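Local coordinates for protein N-acetyltransferase (Staphylococcus aureus subsp. aureus, PDB 4LUA) that probably transfers an acetyl group from acetyl-coenzyme A to an amine acceptor, as a member of the GNAT family of N-acetyltransferases, at residues I106-Y109 / A110-N113; N26-F29 / T30-S33. All coordinates share one frame; numbering follows the deposited sequence.

Contact 1 of 2, residues I106-Y109 / A110-N113; sequences IINY and ARQN
Tyr109 and Asn113 meet at the C-terminal end of helix 96-112, a helix of the GNAT fold that ends here. The Asn113 amide nitrogen ND2 sits over the centre of the Tyr109 ring, 3.3 Å above its plane. The amide and ring planes are 37° apart, so the two groups are neither stacked flat nor perpendicular. The same ND2 donates a hydrogen bond to Tyr109 O at 3.0 Å. That oxygen lies close to the Asn113 amide plane, while the donor is tilted out of the carbonyl plane. Asn113 N adds a weak bond to the same oxygen. Two N-H groups of one residue thus grip the Tyr109 carbonyl where the helix stops, for Asn113 is the first residue to leave helical backbone angles.

A second polar pair starts one residue earlier. Asn108 and Arg111 run side by side in the same direction. Arg111 NH1 gives a weak, bent hydrogen bond to Asn108 OD1 at 2.9 Å. Water 1 accepts from Arg111 NH2 at 3.1 Å and donates weakly to Asn108 OD1. It bridges the two side chains beside their direct bond. The Arg111 chain bends at chi3 (-66°), which turns the guanidinium back along the helix. Arg111 NH2 comes within 3.6 Å of Ile107 CG2.

The helix itself is carried here by backbone hydrogen bonds from Ala110, Arg111 and Gln112 to the carbonyls of Ile106, Ile107 and Asn108. Ile106, Ile107 and Ala110 touch Leu118 of strand 117-123. Tyr109 reaches strand 55-62, where its ring meets Phe58 edge-to-face. On the exposed surface, Gln112 CG lies 3.2 Å from Asn108 O.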
loop_
_atom_site.group_PDB
_atom_site.type_symbol
_atom_site.label_atom_id
_atom_site.label_comp_id
_atom_site.label_asym_id
_atom_site.label_seq_id
_atom_site.Cartn_x
_atom_site.Cartn_y
_atom_site.Cartn_z
ATOM N N ILE A 106 -2.685 2.193 9.363
ATOM C CA ILE A 106 -3.669 2.647 8.374
ATOM C C ILE A 106 -5.114 2.302 8.795
ATOM O O ILE A 106 -6.020 3.156 8.661
ATOM C CB ILE A 106 -3.312 2.151 6.956
ATOM C CG1 ILE A 106 -2.049 2.861 6.533
ATOM C CG2 ILE A 106 -4.497 2.408 6.006
ATOM C CD1 ILE A 106 -1.522 2.425 5.150
ATOM N N ILE A 107 -5.336 1.092 9.326
ATOM C CA ILE A 107 -6.664 0.736 9.830
ATOM C C ILE A 107 -7.106 1.733 10.888
ATOM O O ILE A 107 -8.264 2.264 10.854
ATOM C CB ILE A 107 -6.676 -0.674 10.441
ATOM C CG1 ILE A 107 -6.499 -1.727 9.345
ATOM C CG2 ILE A 107 -7.995 -0.937 11.157
ATOM C CD1 ILE A 107 -6.020 -3.145 9.879
ATOM N N ASN A 108 -6.216 2.047 11.863
ATOM C CA ASN A 108 -6.668 3.046 12.860
ATOM C C ASN A 108 -6.861 4.464 12.324
ATOM O O ASN A 108 -7.750 5.173 12.742
ATOM C CB ASN A 108 -5.679 3.091 14.064
ATOM C CG ASN A 108 -5.788 1.869 14.925
ATOM O OD1 ASN A 108 -6.864 1.583 15.453
ATOM N ND2 ASN A 108 -4.690 1.111 15.057
ATOM N N TYR A 109 -5.977 4.892 11.418
ATOM C CA TYR A 109 -6.128 6.190 10.791
ATOM C C TYR A 109 -7.486 6.275 10.114
ATOM O O TYR A 109 -8.237 7.264 10.235
ATOM C CB TYR A 109 -4.964 6.406 9.807
ATOM C CG TYR A 109 -5.128 7.676 9.021
ATOM C CD1 TYR A 109 -4.532 8.854 9.464
ATOM C CD2 TYR A 109 -5.877 7.669 7.839
ATOM C CE1 TYR A 109 -4.732 10.046 8.762
ATOM C CE2 TYR A 109 -6.092 8.829 7.126
ATOM C CZ TYR A 109 -5.511 10.015 7.592
ATOM O OH TYR A 109 -5.675 11.214 6.903
ATOM N N ALA A 110 -7.814 5.241 9.367
ATOM C CA ALA A 110 -9.079 5.220 8.642
ATOM C C ALA A 110 -10.277 5.238 9.586
ATOM O O ALA A 110 -11.272 5.983 9.367
ATOM C CB ALA A 110 -9.114 3.985 7.776
ATOM N N ARG A 111 -10.217 4.428 10.637
ATOM C CA ARG A 111 -11.313 4.414 11.607
ATOM C C ARG A 111 -11.485 5.801 12.227
ATOM O O ARG A 111 -12.600 6.298 12.369
ATOM C CB ARG A 111 -11.085 3.372 12.666
ATOM C CG ARG A 111 -12.347 3.204 13.512
ATOM C CD ARG A 111 -12.108 2.258 14.663
ATOM N NE ARG A 111 -11.846 0.895 14.204
ATOM C CZ ARG A 111 -10.632 0.346 14.197
ATOM N NH1 ARG A 111 -9.582 1.077 14.591
ATOM N NH2 ARG A 111 -10.463 -0.908 13.766
ATOM N N GLN A 112 -10.369 6.456 12.511
ATOM C CA GLN A 112 -10.462 7.783 13.147
ATOM C C GLN A 112 -10.956 8.883 12.264
ATOM O O GLN A 112 -11.448 9.922 12.767
ATOM C CB GLN A 112 -9.122 8.176 13.685
ATOM C CG GLN A 112 -8.868 7.352 14.820
ATOM C CD GLN A 112 -7.527 7.556 15.300
ATOM O OE1 GLN A 112 -6.825 8.464 14.823
ATOM N NE2 GLN A 112 -7.124 6.750 16.243
ATOM N N ASN A 113 -10.807 8.709 10.966
ATOM C CA ASN A 113 -11.221 9.739 10.038
ATOM C C ASN A 113 -12.534 9.344 9.403
ATOM O O ASN A 113 -12.915 9.859 8.367
ATOM C CB ASN A 113 -10.099 9.998 9.021
ATOM C CG ASN A 113 -8.984 10.840 9.625
ATOM O OD1 ASN A 113 -9.150 12.059 9.760
ATOM N ND2 ASN A 113 -7.887 10.205 10.081
HETATM O O HOH W 1 -7.699 -1.671 14.930
#

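Contact 2 of 2, residues N26-F29 / T30-S33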
loop_
_atom_site.group_PDB
_atom_site.type_symbol
_atom_site.label_atom_id
_atom_site.label_comp_id
_atom_site.label_asym_id
_atom_site.label_seq_id
_atom_site.Cartn_x
_atom_site.Cartn_y
_atom_site.Cartn_z
ATOM N N ASN A 26 11.553 -1.657 -5.503
ATOM C CA ASN A 26 11.099 -2.077 -6.820
ATOM C C ASN A 26 9.798 -2.913 -6.748
ATOM O O ASN A 26 8.812 -2.614 -7.435
ATOM C CB ASN A 26 12.195 -2.861 -7.545
ATOM C CG ASN A 26 11.878 -3.068 -9.000
ATOM O OD1 ASN A 26 12.121 -2.178 -9.817
ATOM N ND2 ASN A 26 11.311 -4.244 -9.336
ATOM N N GLU A 27 9.805 -3.936 -5.905
ATOM C CA GLU A 27 8.668 -4.850 -5.777
ATOM C C GLU A 27 7.618 -4.261 -4.815
ATOM O O GLU A 27 7.891 -3.966 -3.626
ATOM C CB GLU A 27 9.159 -6.187 -5.215
ATOM C CG GLU A 27 8.089 -7.232 -5.016
ATOM C CD GLU A 27 8.614 -8.551 -4.421
ATOM O OE1 GLU A 27 9.842 -8.803 -4.491
ATOM O OE2 GLU A 27 7.764 -9.301 -3.899
ATOM N N GLU A 28 6.401 -4.113 -5.316
ATOM C CA GLU A 28 5.276 -3.682 -4.466
ATOM C C GLU A 28 4.742 -4.900 -3.707
ATOM O O GLU A 28 4.641 -5.985 -4.274
ATOM C CB GLU A 28 4.178 -3.098 -5.370
ATOM C CG GLU A 28 3.253 -2.063 -4.728
ATOM C CD GLU A 28 2.026 -2.661 -4.074
ATOM O OE1 GLU A 28 1.816 -3.860 -4.149
ATOM O OE2 GLU A 28 1.261 -1.857 -3.466
ATOM N N PHE A 29 4.433 -4.707 -2.409
ATOM C CA PHE A 29 4.150 -5.865 -1.529
ATOM C C PHE A 29 2.995 -6.771 -1.986
ATOM O O PHE A 29 3.040 -7.977 -1.691
ATOM C CB PHE A 29 3.815 -5.255 -0.140
ATOM C CG PHE A 29 3.587 -6.295 0.941
ATOM C CD1 PHE A 29 4.665 -6.799 1.637
ATOM C CD2 PHE A 29 2.297 -6.700 1.245
ATOM C CE1 PHE A 29 4.444 -7.762 2.696
ATOM C CE2 PHE A 29 2.091 -7.662 2.262
ATOM C CZ PHE A 29 3.156 -8.154 2.958
ATOM N N THR A 30 2.003 -6.210 -2.669
ATOM C CA THR A 30 0.862 -7.020 -3.134
ATOM C C THR A 30 0.957 -7.410 -4.568
ATOM O O THR A 30 0.028 -8.061 -5.065
ATOM C CB THR A 30 -0.479 -6.235 -2.974
ATOM O OG1 THR A 30 -0.504 -5.042 -3.781
ATOM C CG2 THR A 30 -0.637 -5.815 -1.498
ATOM N N GLN A 31 2.047 -7.059 -5.270
ATOM C CA GLN A 31 2.155 -7.396 -6.688
ATOM C C GLN A 31 3.164 -8.519 -6.894
ATOM O O GLN A 31 3.310 -9.389 -6.022
ATOM C CB GLN A 31 2.478 -6.156 -7.516
ATOM C CG GLN A 31 1.380 -5.132 -7.306
ATOM C CD GLN A 31 1.588 -3.804 -8.024
ATOM O OE1 GLN A 31 2.637 -3.503 -8.646
ATOM N NE2 GLN A 31 0.548 -2.958 -7.903
ATOM N N ASP A 32 3.824 -8.585 -8.046
ATOM C CA ASP A 32 4.655 -9.747 -8.314
ATOM C C ASP A 32 6.141 -9.455 -8.072
ATOM O O ASP A 32 6.602 -8.318 -8.153
ATOM C CB ASP A 32 4.416 -10.154 -9.787
ATOM C CG ASP A 32 5.251 -11.342 -10.224
ATOM O OD1 ASP A 32 4.872 -12.482 -9.829
ATOM O OD2 ASP A 32 6.254 -11.180 -11.005
ATOM N N SER A 33 6.891 -10.507 -7.768
ATOM C CA SER A 33 8.320 -10.402 -7.485
ATOM C C SER A 33 9.146 -9.878 -8.638
ATOM O O SER A 33 10.209 -9.256 -8.437
ATOM C CB SER A 33 8.827 -11.796 -7.044
ATOM O OG SER A 33 8.806 -12.737 -8.084
#
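Glu28 and Gln31 end a type I beta turn, closed by one backbone hydrogen bond; within it Thr30 bonds to the Glu28 carboxylate. The turn bond runs from Gln31 N to Glu28 O at 3.0 Å. Its donor stands above the carbonyl plane.

The side-chain bonds converge on one oxygen. Glu28 OE1 accepts from Thr30 OG1 at 2.6 Å and from Thr30 N at 2.8 Å. The hydroxyl meets it on the syn side, near the carboxylate plane; the amide comes from above that plane. Glu28 bends at chi2 (-90°), which brings OE1 to the hydroxyl and amide of Thr30. Outside the segments, Glu28 OE2 is bonded to Asn89 N, Gln31 OE1 to Gln37 N and Glu27 OE2 to Asn94 ND2.

Two van der Waals contacts go with these bonds. The Gln31 chain crosses that of Glu28, with Gln31 CG 3.4 Å from Glu28 OE1. Toward the ends of the segment, the extended Glu27 chain brings its CD to 3.6 Å from Ser33 CA.

This is the loop between the first two helices of the GNAT domain, 15-25 and 41-48, a region that helps bind the acceptor in many relatives. It lies between two strands: Phe29 pairs by backbone bonds with Asn89 of strand 83-91, and Thr30 with Val123 of strand 117-123. Both residues also pack on helix 127-135, where Phe132 meets the Phe29 ring edge-to-face.

Contacts 1 and 2 lie on opposite sides of the chain's centre. Their centres are 24 Å apart, and their nearest atoms about 10 Å apart, so they do not touch. Contact 2 comes first along the chain. Strand 117-123 links them: it packs against the helix of contact 1 and pairs with the loop of contact 2. A glycerol, probably from the crystallisation liquor, lies beside contact 2, about 4 Å from the Phe29 side chain, and is hydrogen-bonded to Phe29 O. It may mark a pocket there. Contact 1 instead finishes helix 96-112, with several side chains at the surface.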